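Local coordinates for protein glycosyl hydrolase, family 38 (Enterococcus faecalis, PDB 5KBP) that probably hydrolyses alpha-mannosidic linkages as a metal-dependent glycoside hydrolase of family 38, at residues A[521-526]-A[600-605]; A[464-469]-A[491-496]. One frame throughout, in Å; residues are numbered along the deposited sequence.

Contact 1 of 2, residues A[521-526]-A[600-605]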
loop_
_atom_site.group_PDB
_atom_site.type_symbol
_atom_site.label_atom_id
_atom_site.label_comp_id
_atom_site.label_asym_id
_atom_site.label_seq_id
_atom_site.Cartn_x
_atom_site.Cartn_y
_atom_site.Cartn_z
ATOM N N LEU A 521 20.234 -42.862 -12.514
ATOM C CA LEU A 521 20.067 -41.726 -11.618
ATOM C C LEU A 521 21.102 -40.655 -11.932
ATOM O O LEU A 521 22.288 -40.949 -12.106
ATOM C CB LEU A 521 20.193 -42.181 -10.164
ATOM C CG LEU A 521 19.246 -43.300 -9.722
ATOM C CD1 LEU A 521 19.480 -43.667 -8.263
ATOM C CD2 LEU A 521 17.800 -42.894 -9.948
ATOM N N LEU A 522 20.646 -39.402 -12.011
ATOM C CA LEU A 522 21.538 -38.310 -12.385
ATOM C C LEU A 522 22.599 -38.049 -11.324
ATOM O O LEU A 522 23.696 -37.584 -11.651
ATOM C CB LEU A 522 20.734 -37.037 -12.645
ATOM C CG LEU A 522 19.798 -37.040 -13.853
ATOM C CD1 LEU A 522 19.071 -35.708 -13.962
ATOM C CD2 LEU A 522 20.568 -37.339 -15.129
ATOM N N ALA A 523 22.301 -38.337 -10.061
ATOM C CA ALA A 523 23.179 -37.990 -8.954
ATOM C C ALA A 523 23.895 -39.223 -8.422
ATOM O O ALA A 523 23.323 -40.317 -8.374
ATOM C CB ALA A 523 22.395 -37.320 -7.822
ATOM N N GLN A 524 25.154 -39.032 -8.024
ATOM C CA GLN A 524 25.958 -40.039 -7.337
ATOM C C GLN A 524 26.223 -39.524 -5.929
ATOM O O GLN A 524 27.214 -38.816 -5.696
ATOM C CB GLN A 524 27.270 -40.309 -8.079
ATOM C CG GLN A 524 27.100 -40.905 -9.473
ATOM C CD GLN A 524 26.619 -39.893 -10.497
ATOM O OE1 GLN A 524 27.078 -38.751 -10.522
ATOM N NE2 GLN A 524 25.685 -40.308 -11.345
ATOM N N PRO A 525 25.367 -39.847 -4.954
ATOM C CA PRO A 525 25.458 -39.184 -3.643
ATOM C C PRO A 525 26.686 -39.561 -2.836
ATOM O O PRO A 525 27.065 -38.793 -1.944
ATOM C CB PRO A 525 24.173 -39.634 -2.936
ATOM C CG PRO A 525 23.835 -40.938 -3.578
ATOM C CD PRO A 525 24.257 -40.813 -5.014
ATOM N N ALA A 526 27.315 -40.706 -3.107
ATOM C CA ALA A 526 28.464 -41.113 -2.305
ATOM C C ALA A 526 29.636 -40.155 -2.469
ATOM O O ALA A 526 30.480 -40.050 -1.572
ATOM C CB ALA A 526 28.885 -42.534 -2.669
ATOM N N VAL A 600 15.511 -38.278 -14.154
ATOM C CA VAL A 600 15.212 -37.039 -14.864
ATOM C C VAL A 600 15.549 -35.790 -14.065
ATOM O O VAL A 600 15.600 -34.698 -14.653
ATOM C CB VAL A 600 13.735 -36.987 -15.311
ATOM C CG1 VAL A 600 13.403 -38.178 -16.196
ATOM C CG2 VAL A 600 12.816 -36.937 -14.100
ATOM N N LYS A 601 15.783 -35.893 -12.758
ATOM C CA LYS A 601 15.999 -34.704 -11.947
ATOM C C LYS A 601 16.701 -35.089 -10.652
ATOM O O LYS A 601 16.356 -36.094 -10.027
ATOM C CB LYS A 601 14.670 -33.999 -11.645
ATOM C CG LYS A 601 14.794 -32.759 -10.777
ATOM C CD LYS A 601 13.429 -32.146 -10.513
ATOM C CE LYS A 601 13.532 -30.932 -9.606
ATOM N NZ LYS A 601 12.197 -30.320 -9.361
ATOM N N ALA A 602 17.683 -34.278 -10.262
ATOM C CA ALA A 602 18.406 -34.470 -9.015
ATOM C C ALA A 602 18.783 -33.106 -8.454
ATOM O O ALA A 602 19.068 -32.170 -9.204
ATOM C CB ALA A 602 19.659 -35.330 -9.210
ATOM N N SER A 603 18.777 -33.003 -7.126
ATOM C CA SER A 603 19.078 -31.748 -6.453
ATOM C C SER A 603 19.901 -32.014 -5.202
ATOM O O SER A 603 19.720 -33.027 -4.521
ATOM C CB SER A 603 17.801 -30.983 -6.077
ATOM O OG SER A 603 17.070 -31.673 -5.079
ATOM N N TYR A 604 20.806 -31.083 -4.907
ATOM C CA TYR A 604 21.646 -31.125 -3.718
ATOM C C TYR A 604 21.410 -29.883 -2.871
ATOM O O TYR A 604 21.178 -28.792 -3.402
ATOM C CB TYR A 604 23.132 -31.204 -4.087
ATOM C CG TYR A 604 23.639 -32.598 -4.373
ATOM C CD1 TYR A 604 23.367 -33.224 -5.581
ATOM C CD2 TYR A 604 24.407 -33.282 -3.440
ATOM C CE1 TYR A 604 23.835 -34.495 -5.847
ATOM C CE2 TYR A 604 24.881 -34.554 -3.698
ATOM C CZ TYR A 604 24.591 -35.154 -4.904
ATOM O OH TYR A 604 25.059 -36.418 -5.171
ATOM N N GLN A 605 21.476 -30.054 -1.555
ATOM C CA GLN A 605 21.425 -28.940 -0.618
ATOM C C GLN A 605 22.830 -28.666 -0.104
ATOM O O GLN A 605 23.510 -29.580 0.373
ATOM C CB GLN A 605 20.487 -29.237 0.552
ATOM C CG GLN A 605 20.262 -28.044 1.470
ATOM C CD GLN A 605 19.794 -28.448 2.854
ATOM O OE1 GLN A 605 20.456 -29.225 3.542
ATOM N NE2 GLN A 605 18.649 -27.918 3.271
#
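L522, A523 and P525 pack against A602 and Y604 where two antiparallel sheets of the large C-terminal beta domain meet, an architecture consistent with the galactose-mutarotase-like fold of the family. Strand 523-524 opens one sheet and strand 601-613 belongs to the other; no clear hydrogen bond crosses between the two segments, so the join is made by side chains. The tight part is small and apolar. The A523 methyl touches two partners, with its CB 3.7 Å from A602 CB and also 3.7 Å from Y604 CE1, and the short alanines let the backbones come together, CA to CA 5.9 Å. L522 extends this patch: its CB lies 4.0 Å from A602 CB, and with CG beside the backbone N (chi1 -67°) the branch ends on the peptide linking V600 and K601, L522 CD1 to K601 N being 3.5 Å. N597 OD1 takes the A523 N-H, holding that strand's start beside strand 591-597.

Toward P525 the contact thins and solvent comes in. The CB of Q524 points away from strand 601-613 and the chain folds back, NE2 making a weak bond to L522 O at 3.4 Å. Exposed P525 reaches the tyrosine at its tip alone: P525 CA lies near the plane of the Y604 ring, at its edge, 3.2 Å from the OH; that oxygen has a weak hydrogen bond with E529 N.

Contact 2 of 2, residues A[464-469]-A[491-496]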
loop_
_atom_site.group_PDB
_atom_site.type_symbol
_atom_site.label_atom_id
_atom_site.label_comp_id
_atom_site.label_asym_id
_atom_site.label_seq_id
_atom_site.Cartn_x
_atom_site.Cartn_y
_atom_site.Cartn_z
ATOM N N ARG A 464 5.729 -39.466 -11.975
ATOM C CA ARG A 464 5.982 -39.895 -10.606
ATOM C C ARG A 464 5.044 -39.132 -9.685
ATOM O O ARG A 464 4.927 -37.908 -9.794
ATOM C CB ARG A 464 7.441 -39.650 -10.204
ATOM C CG ARG A 464 7.771 -40.075 -8.779
ATOM C CD ARG A 464 9.233 -39.825 -8.441
ATOM N NE ARG A 464 9.547 -38.402 -8.345
ATOM C CZ ARG A 464 9.538 -37.712 -7.209
ATOM N NH1 ARG A 464 9.233 -38.315 -6.068
ATOM N NH2 ARG A 464 9.837 -36.420 -7.211
ATOM N N ILE A 465 4.377 -39.852 -8.788
ATOM C CA ILE A 465 3.482 -39.230 -7.817
ATOM C C ILE A 465 4.340 -38.610 -6.719
ATOM O O ILE A 465 5.014 -39.320 -5.968
ATOM C CB ILE A 465 2.482 -40.238 -7.242
ATOM C CG1 ILE A 465 1.614 -40.822 -8.360
ATOM C CG2 ILE A 465 1.617 -39.583 -6.174
ATOM C CD1 ILE A 465 0.870 -39.779 -9.169
ATOM N N VAL A 466 4.320 -37.282 -6.627
ATOM C CA VAL A 466 5.172 -36.583 -5.669
ATOM C C VAL A 466 4.559 -36.618 -4.274
ATOM O O VAL A 466 5.184 -37.081 -3.313
ATOM C CB VAL A 466 5.429 -35.138 -6.131
ATOM C CG1 VAL A 466 6.251 -34.388 -5.095
ATOM C CG2 VAL A 466 6.127 -35.135 -7.478
ATOM N N LYS A 467 3.329 -36.128 -4.143
ATOM C CA LYS A 467 2.685 -36.047 -2.840
ATOM C C LYS A 467 1.179 -35.952 -3.026
ATOM O O LYS A 467 0.684 -35.651 -4.115
ATOM C CB LYS A 467 3.201 -34.849 -2.036
ATOM C CG LYS A 467 3.045 -33.514 -2.752
ATOM C CD LYS A 467 3.609 -32.371 -1.925
ATOM C CE LYS A 467 3.482 -31.045 -2.659
ATOM N NZ LYS A 467 4.024 -29.911 -1.859
ATOM N N GLU A 468 0.459 -36.218 -1.940
ATOM C CA GLU A 468 -0.981 -36.028 -1.878
ATOM C C GLU A 468 -1.298 -34.993 -0.807
ATOM O O GLU A 468 -0.495 -34.736 0.094
ATOM C CB GLU A 468 -1.716 -37.340 -1.575
ATOM C CG GLU A 468 -1.741 -37.712 -0.099
ATOM C CD GLU A 468 -2.520 -38.985 0.168
ATOM O OE1 GLU A 468 -2.471 -39.900 -0.679
ATOM O OE2 GLU A 468 -3.187 -39.066 1.221
ATOM N N ASP A 469 -2.483 -34.397 -0.910
ATOM C CA ASP A 469 -2.878 -33.360 0.030
ATOM C C ASP A 469 -4.394 -33.317 0.136
ATOM O O ASP A 469 -5.097 -33.406 -0.874
ATOM C CB ASP A 469 -2.338 -31.990 -0.393
ATOM C CG ASP A 469 -2.303 -30.997 0.753
ATOM O OD1 ASP A 469 -2.168 -31.436 1.914
ATOM O OD2 ASP A 469 -2.406 -29.779 0.495
ATOM N N THR A 491 -0.141 -34.549 -6.679
ATOM C CA THR A 491 0.915 -33.770 -7.320
ATOM C C THR A 491 1.729 -34.709 -8.203
ATOM O O THR A 491 2.438 -35.586 -7.699
ATOM C CB THR A 491 1.794 -33.088 -6.273
ATOM O OG1 THR A 491 1.004 -32.161 -5.517
ATOM C CG2 THR A 491 2.935 -32.348 -6.939
ATOM N N VAL A 492 1.623 -34.523 -9.517
ATOM C CA VAL A 492 2.249 -35.401 -10.500
ATOM C C VAL A 492 3.430 -34.675 -11.128
ATOM O O VAL A 492 3.361 -33.470 -11.398
ATOM C CB VAL A 492 1.235 -35.844 -11.573
ATOM C CG1 VAL A 492 1.869 -36.839 -12.531
ATOM C CG2 VAL A 492 -0.002 -36.440 -10.918
ATOM N N GLU A 493 4.513 -35.411 -11.361
ATOM C CA GLU A 493 5.746 -34.864 -11.912
ATOM C C GLU A 493 5.911 -35.360 -13.343
ATOM O O GLU A 493 5.919 -36.572 -13.584
ATOM C CB GLU A 493 6.945 -35.269 -11.056
ATOM C CG GLU A 493 8.198 -34.449 -11.296
ATOM C CD GLU A 493 9.308 -34.787 -10.320
ATOM O OE1 GLU A 493 9.435 -35.972 -9.947
ATOM O OE2 GLU A 493 10.048 -33.865 -9.917
ATOM N N LEU A 494 6.042 -34.429 -14.285
ATOM C CA LEU A 494 6.216 -34.756 -15.692
ATOM C C LEU A 494 7.555 -34.232 -16.192
ATOM O O LEU A 494 8.069 -33.223 -15.701
ATOM C CB LEU A 494 5.082 -34.172 -16.550
ATOM C CG LEU A 494 3.667 -34.710 -16.323
ATOM C CD1 LEU A 494 2.699 -34.105 -17.326
ATOM C CD2 LEU A 494 3.647 -36.226 -16.411
ATOM N N SER A 495 8.114 -34.930 -17.177
ATOM C CA SER A 495 9.371 -34.547 -17.818
ATOM C C SER A 495 9.043 -34.055 -19.225
ATOM O O SER A 495 8.832 -34.857 -20.138
ATOM C CB SER A 495 10.350 -35.716 -17.847
ATOM O OG SER A 495 11.564 -35.351 -18.481
ATOM N N VAL A 496 8.997 -32.736 -19.392
ATOM C CA VAL A 496 8.658 -32.107 -20.664
ATOM C C VAL A 496 9.947 -31.769 -21.400
ATOM O O VAL A 496 10.829 -31.097 -20.848
ATOM C CB VAL A 496 7.794 -30.853 -20.451
ATOM C CG1 VAL A 496 7.558 -30.137 -21.770
ATOM C CG2 VAL A 496 6.472 -31.234 -19.801
#
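Antiparallel strand pairing, interrupted by a beta bulge and reinforced by a salt bridge between R464 and E493, joins the two arms of the hairpin formed by strands 463-475 and 483-499. The second arm is the middle strand of a three-stranded sheet, with strand 416-430 along its other edge. I465 faces V492 as a non-hydrogen-bonded pair, and I465 CD1 touches V492 CG2 at 3.9 Å. One residue further on the register slips: V466 and K467 together stand opposite T491. V466 N gives its hydrogen to T491 O at 2.8 Å, while T491 N reaches past to K467 O at 2.9 Å. The extra residue brings V466 round toward the partner strand, its CB 3.8 Å from T491 CG2, and its CG2 packs against E493 CB.

On the side of the sheet carrying R464 and E493, the two long side chains run alongside each other in the same direction. Arginine CG is anti to the backbone N (chi1 180°), and a bend at chi3 (69°) turns the guanidinium side-on, so that R464 NE, at 2.9 Å, and R464 NH2, at 2.8 Å, both bind E493 OE1. NE meets that oxygen nearly along its C-O bond, NH2 from above the carboxylate plane; the two flat groups lie 58° apart. Two donors on one oxygen should concentrate negative charge there and favour an ionised glutamate. V466 CG2 lies over one guanidinium face, toward the rim. F517 also touches R464. K467 lies toward solvent, its CG against T491 OG1. Taken together, this is a twisted beta hairpin with a bulge in its edge strand.

How the contacts relate
Contact 1 is mostly buried and apolar, joining elements of two different sheets without a clear hydrogen bond; contact 2 is partly buried and lies within one sheet, where backbone bonds and a salt bridge do the holding. They share no strand and follow each other in series along the chain, with centres about 18 Å apart. Even so, they meet where the three-stranded sheet of contact 2 borders the sheet of strand 601-613: V600 of contact 1 packs on S495 of contact 2, and K601 CD approaches E493 OE2 at 3.8 Å, a packing contact. F517, in the stretch of chain leading from one contact to the other, touches R464, S495 and V600 and so bridges both.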